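Local coordinates for protein hydroxylacyl-CoA dehydrogenase (Streptomyces coelicolor, PDB 5BKA) that belongs to the SnoaL-like branch of the NTF2 superfamily and probably takes part in biosynthesis of the polyketide actinorhodin, at residues L10-M22 and L123-R136. Residues are numbered along the deposited sequence; the frame is centred on the assembly and turned at random.
Sequences LYAEVLSFYGHQM and LVRGADGELLLRSR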
loop_
_atom_site.group_PDB
_atom_site.type_symbol
_atom_site.label_atom_id
_atom_site.label_comp_id
_atom_site.label_asym_id
_atom_site.label_seq_id
_atom_site.Cartn_x
_atom_site.Cartn_y
_atom_site.Cartn_z
ATOM N N LEU B 10 -16.580 5.821 -3.296
ATOM C CA LEU B 10 -15.840 6.897 -2.644
ATOM C C LEU B 10 -14.477 6.421 -2.155
ATOM O O LEU B 10 -13.486 7.153 -2.253
ATOM C CB LEU B 10 -16.657 7.468 -1.484
ATOM C CG LEU B 10 -15.940 8.454 -0.559
ATOM C CD1 LEU B 10 -15.446 9.667 -1.334
ATOM C CD2 LEU B 10 -16.844 8.880 0.591
ATOM N N TYR B 11 -14.406 5.194 -1.631
ATOM C CA TYR B 11 -13.146 4.695 -1.085
ATOM C C TYR B 11 -12.083 4.575 -2.169
ATOM O O TYR B 11 -10.942 5.016 -1.988
ATOM C CB TYR B 11 -13.366 3.350 -0.395
ATOM C CG TYR B 11 -12.196 2.923 0.462
ATOM C CD1 TYR B 11 -12.055 3.394 1.760
ATOM C CD2 TYR B 11 -11.229 2.058 -0.030
ATOM C CE1 TYR B 11 -10.985 3.012 2.546
ATOM C CE2 TYR B 11 -10.157 1.669 0.749
ATOM C CZ TYR B 11 -10.039 2.149 2.036
ATOM O OH TYR B 11 -8.973 1.763 2.815
ATOM N N ALA B 12 -12.439 3.973 -3.306
ATOM C CA ALA B 12 -11.497 3.871 -4.416
ATOM C C ALA B 12 -11.113 5.247 -4.945
ATOM O O ALA B 12 -9.971 5.463 -5.367
ATOM C CB ALA B 12 -12.092 3.012 -5.531
ATOM N N GLU B 13 -12.060 6.190 -4.940
ATOM C CA GLU B 13 -11.767 7.539 -5.413
ATOM C C GLU B 13 -10.735 8.231 -4.529
ATOM O O GLU B 13 -9.870 8.961 -5.028
ATOM C CB GLU B 13 -13.058 8.356 -5.473
ATOM C CG GLU B 13 -12.915 9.711 -6.145
ATOM C CD GLU B 13 -14.140 10.585 -5.954
ATOM O OE1 GLU B 13 -15.100 10.129 -5.297
ATOM O OE2 GLU B 13 -14.143 11.729 -6.459
ATOM N N VAL B 14 -10.811 8.021 -3.213
ATOM C CA VAL B 14 -9.838 8.632 -2.311
ATOM C C VAL B 14 -8.464 7.996 -2.495
ATOM O O VAL B 14 -7.442 8.692 -2.521
ATOM C CB VAL B 14 -10.323 8.538 -0.853
ATOM C CG1 VAL B 14 -9.222 8.966 0.108
ATOM C CG2 VAL B 14 -11.564 9.395 -0.652
ATOM N N LEU B 15 -8.418 6.667 -2.630
ATOM C CA LEU B 15 -7.147 5.988 -2.871
ATOM C C LEU B 15 -6.490 6.477 -4.156
ATOM O O LEU B 15 -5.278 6.721 -4.189
ATOM C CB LEU B 15 -7.361 4.475 -2.928
ATOM C CG LEU B 15 -7.682 3.751 -1.619
ATOM C CD1 LEU B 15 -7.680 2.243 -1.837
ATOM C CD2 LEU B 15 -6.698 4.137 -0.528
ATOM N N SER B 16 -7.275 6.613 -5.228
ATOM C CA SER B 16 -6.752 7.156 -6.478
ATOM C C SER B 16 -6.264 8.586 -6.292
ATOM O O SER B 16 -5.201 8.965 -6.799
ATOM C CB SER B 16 -7.820 7.087 -7.568
ATOM O OG SER B 16 -7.344 7.647 -8.780
ATOM N N PHE B 17 -7.054 9.408 -5.595
ATOM C CA PHE B 17 -6.636 10.768 -5.269
ATOM C C PHE B 17 -5.280 10.771 -4.573
ATOM O O PHE B 17 -4.387 11.547 -4.930
ATOM C CB PHE B 17 -7.703 11.437 -4.397
ATOM C CG PHE B 17 -7.339 12.820 -3.935
ATOM C CD1 PHE B 17 -7.480 13.908 -4.781
ATOM C CD2 PHE B 17 -6.869 13.033 -2.649
ATOM C CE1 PHE B 17 -7.151 15.182 -4.356
ATOM C CE2 PHE B 17 -6.538 14.305 -2.218
ATOM C CZ PHE B 17 -6.680 15.381 -3.073
ATOM N N TYR B 18 -5.106 9.894 -3.580
ATOM C CA TYR B 18 -3.833 9.818 -2.869
ATOM C C TYR B 18 -2.715 9.317 -3.776
ATOM O O TYR B 18 -1.567 9.762 -3.658
ATOM C CB TYR B 18 -3.967 8.909 -1.647
ATOM C CG TYR B 18 -4.692 9.538 -0.480
ATOM C CD1 TYR B 18 -4.766 10.918 -0.345
ATOM C CD2 TYR B 18 -5.297 8.750 0.490
ATOM C CE1 TYR B 18 -5.427 11.494 0.721
ATOM C CE2 TYR B 18 -5.958 9.316 1.559
ATOM C CZ TYR B 18 -6.020 10.689 1.671
ATOM O OH TYR B 18 -6.679 11.257 2.736
ATOM N N GLY B 19 -3.028 8.384 -4.679
ATOM C CA GLY B 19 -2.000 7.853 -5.562
ATOM C C GLY B 19 -1.383 8.920 -6.444
ATOM O O GLY B 19 -0.159 9.038 -6.535
ATOM N N HIS B 20 -2.227 9.714 -7.107
ATOM C CA HIS B 20 -1.728 10.819 -7.922
ATOM C C HIS B 20 -1.071 11.889 -7.060
ATOM O O HIS B 20 -0.031 12.445 -7.436
ATOM C CB HIS B 20 -2.868 11.420 -8.743
ATOM C CG HIS B 20 -3.334 10.547 -9.868
ATOM N ND1 HIS B 20 -2.836 10.654 -11.148
ATOM C CD2 HIS B 20 -4.253 9.554 -9.903
ATOM C CE1 HIS B 20 -3.428 9.764 -11.924
ATOM N NE2 HIS B 20 -4.292 9.082 -11.192
ATOM N N GLN B 21 -1.668 12.193 -5.906
ATOM C CA GLN B 21 -1.170 13.273 -5.058
ATOM C C GLN B 21 0.252 12.998 -4.582
ATOM O O GLN B 21 1.138 13.851 -4.709
ATOM C CB GLN B 21 -2.116 13.468 -3.870
ATOM C CG GLN B 21 -1.697 14.537 -2.878
ATOM C CD GLN B 21 -2.682 14.675 -1.730
ATOM O OE1 GLN B 21 -3.019 13.696 -1.064
ATOM N NE2 GLN B 21 -3.155 15.893 -1.499
HETATM N N MSE B 22 0.493 11.808 -4.036
HETATM C CA MSE B 22 1.799 11.464 -3.473
HETATM C C MSE B 22 2.880 11.326 -4.540
HETATM O O MSE B 22 4.042 11.651 -4.301
HETATM C CB MSE B 22 1.714 10.164 -2.672
HETATM C CG MSE B 22 1.028 10.298 -1.329
HETATM SE SE MSE B 22 1.410 11.985 -0.446
HETATM C CE MSE B 22 -0.405 12.501 -0.108
ATOM N N LEU B 123 -11.253 16.194 3.502
ATOM C CA LEU B 123 -11.504 16.222 2.068
ATOM C C LEU B 123 -12.838 16.899 1.790
ATOM O O LEU B 123 -13.799 16.714 2.540
ATOM C CB LEU B 123 -11.489 14.809 1.494
ATOM C CG LEU B 123 -10.121 14.124 1.431
ATOM C CD1 LEU B 123 -10.265 12.615 1.310
ATOM C CD2 LEU B 123 -9.307 14.681 0.276
ATOM N N VAL B 124 -12.906 17.660 0.696
ATOM C CA VAL B 124 -14.149 18.302 0.296
ATOM C C VAL B 124 -14.424 18.024 -1.174
ATOM O O VAL B 124 -13.534 17.684 -1.955
ATOM C CB VAL B 124 -14.143 19.828 0.544
ATOM C CG1 VAL B 124 -14.043 20.144 2.026
ATOM C CG2 VAL B 124 -13.026 20.503 -0.237
ATOM N N ARG B 125 -15.702 18.178 -1.532
ATOM C CA ARG B 125 -16.199 17.813 -2.844
ATOM C C ARG B 125 -16.407 19.112 -3.635
ATOM O O ARG B 125 -15.458 19.603 -4.259
ATOM C CB ARG B 125 -17.465 16.967 -2.671
ATOM C CG ARG B 125 -18.342 16.721 -3.873
ATOM C CD ARG B 125 -17.776 15.661 -4.768
ATOM N NE ARG B 125 -17.799 14.339 -4.154
ATOM C CZ ARG B 125 -17.093 13.317 -4.620
ATOM N NH1 ARG B 125 -16.350 13.493 -5.696
ATOM N NH2 ARG B 125 -17.139 12.127 -4.040
ATOM N N GLY B 126 -17.587 19.695 -3.611
ATOM C CA GLY B 126 -17.815 20.951 -4.296
ATOM C C GLY B 126 -18.764 20.799 -5.470
ATOM O O GLY B 126 -19.401 19.761 -5.675
ATOM N N ALA B 127 -18.837 21.872 -6.260
ATOM C CA ALA B 127 -19.828 21.950 -7.328
ATOM C C ALA B 127 -19.495 21.009 -8.480
ATOM O O ALA B 127 -20.398 20.408 -9.074
ATOM C CB ALA B 127 -19.937 23.390 -7.827
ATOM N N ASP B 128 -18.215 20.872 -8.818
ATOM C CA ASP B 128 -17.806 20.085 -9.973
ATOM C C ASP B 128 -17.553 18.619 -9.640
ATOM O O ASP B 128 -17.077 17.874 -10.502
ATOM C CB ASP B 128 -16.556 20.696 -10.618
ATOM C CG ASP B 128 -15.335 20.646 -9.711
ATOM O OD1 ASP B 128 -15.483 20.374 -8.499
ATOM O OD2 ASP B 128 -14.219 20.889 -10.217
ATOM N N GLY B 129 -17.851 18.192 -8.415
ATOM C CA GLY B 129 -17.672 16.809 -8.038
ATOM C C GLY B 129 -16.247 16.378 -7.769
ATOM O O GLY B 129 -16.032 15.209 -7.427
ATOM N N GLU B 130 -15.268 17.265 -7.907
ATOM C CA GLU B 130 -13.883 16.876 -7.691
ATOM C C GLU B 130 -13.483 17.103 -6.239
ATOM O O GLU B 130 -13.936 18.042 -5.585
ATOM C CB GLU B 130 -12.941 17.640 -8.631
ATOM C CG GLU B 130 -11.437 17.320 -8.505
ATOM C CD GLU B 130 -11.106 15.842 -8.306
ATOM O OE1 GLU B 130 -10.046 15.564 -7.709
ATOM O OE2 GLU B 130 -11.860 14.957 -8.765
ATOM N N LEU B 131 -12.632 16.217 -5.739
ATOM C CA LEU B 131 -12.179 16.266 -4.360
ATOM C C LEU B 131 -10.987 17.201 -4.207
ATOM O O LEU B 131 -10.168 17.356 -5.115
ATOM C CB LEU B 131 -11.797 14.871 -3.864
ATOM C CG LEU B 131 -12.935 13.891 -3.586
ATOM C CD1 LEU B 131 -12.384 12.489 -3.369
ATOM C CD2 LEU B 131 -13.758 14.341 -2.393
ATOM N N LEU B 132 -10.889 17.803 -3.024
ATOM C CA LEU B 132 -9.791 18.689 -2.672
ATOM C C LEU B 132 -9.542 18.548 -1.179
ATOM O O LEU B 132 -10.434 18.164 -0.418
ATOM C CB LEU B 132 -10.085 20.151 -3.024
ATOM C CG LEU B 132 -10.022 20.585 -4.488
ATOM C CD1 LEU B 132 -10.518 22.014 -4.635
ATOM C CD2 LEU B 132 -8.610 20.446 -5.031
ATOM N N LEU B 133 -8.325 18.884 -0.763
ATOM C CA LEU B 133 -7.890 18.707 0.618
ATOM C C LEU B 133 -7.971 20.057 1.321
ATOM O O LEU B 133 -7.209 20.976 1.004
ATOM C CB LEU B 133 -6.470 18.139 0.659
ATOM C CG LEU B 133 -5.985 17.442 1.931
ATOM C CD1 LEU B 133 -7.012 16.443 2.424
ATOM C CD2 LEU B 133 -4.656 16.753 1.678
ATOM N N ARG B 134 -8.890 20.170 2.285
ATOM C CA ARG B 134 -8.946 21.363 3.122
ATOM C C ARG B 134 -7.758 21.440 4.071
ATOM O O ARG B 134 -7.144 22.503 4.216
ATOM C CB ARG B 134 -10.259 21.389 3.904
ATOM N N SER B 135 -7.427 20.332 4.733
ATOM C CA SER B 135 -6.368 20.344 5.729
ATOM C C SER B 135 -5.704 18.977 5.797
ATOM O O SER B 135 -6.334 17.945 5.544
ATOM C CB SER B 135 -6.894 20.739 7.112
ATOM O OG SER B 135 -8.030 19.971 7.456
ATOM N N ARG B 136 -4.418 18.987 6.143
ATOM C CA ARG B 136 -3.660 17.768 6.403
ATOM C C ARG B 136 -2.799 17.981 7.639
ATOM O O ARG B 136 -1.983 18.907 7.674
ATOM C CB ARG B 136 -2.786 17.384 5.208
ATOM C CG ARG B 136 -1.742 16.344 5.536
ATOM C CD ARG B 136 -1.180 15.726 4.278
ATOM N NE ARG B 136 -2.122 14.806 3.651
ATOM C CZ ARG B 136 -2.072 14.463 2.369
ATOM N NH1 ARG B 136 -1.131 14.977 1.593
ATOM N NH2 ARG B 136 -2.959 13.615 1.864
#
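E13 and R125 join the start of helix 10-26 to the loop between strands 112-124 and 132-140. The glutamate chain is extended, with CG anti to the backbone N (chi1 -171°), and this carries the carboxylate out to the loop. R125 meets it end-on. Its NH1 bonds E13 OE2 at 2.9 Å and its NH2 bonds E13 OE1 at 3.1 Å. The two groups are nearly coplanar, 27° apart, and OE2 uses its syn lone pair. NH1 also bonds G129 O within the loop. CD2 of L131 lies over one face of the guanidinium, while CD1 of L131 packs 3.6 Å from E13 OE2. With an alanine here in place of E13, R125 would probably lose its carboxylate mate and the loop its charged tie to the helix.

Further along the helix, the F17 ring lies against L123 and the backbone of L131. Its CE2 touches L123 CD2 at 3.7 Å, and its CE1 approaches L131 O at 3.8 Å. The other branch of L123, CD1, fits against both methyls of V14.

At the far end of the segment the contact is polar, and Q21 and R136 are buried. R136 NH2 donates to Q21 OE1 at 2.9 Å, from above the amide carbonyl plane. CD2 of L133 covers one face of the guanidinium, 3.5 Å above its plane. NH2 also forms a salt bridge with D121, and NH1 bonds Y33 OH. Q21 NE2 is held by T36 OG1. These partners fix the rotation of both groups.

The arrangement, an N-terminal helix packed on the curved mixed sheet, is characteristic of the NTF2-like alpha+beta cone fold of SnoaL-like proteins.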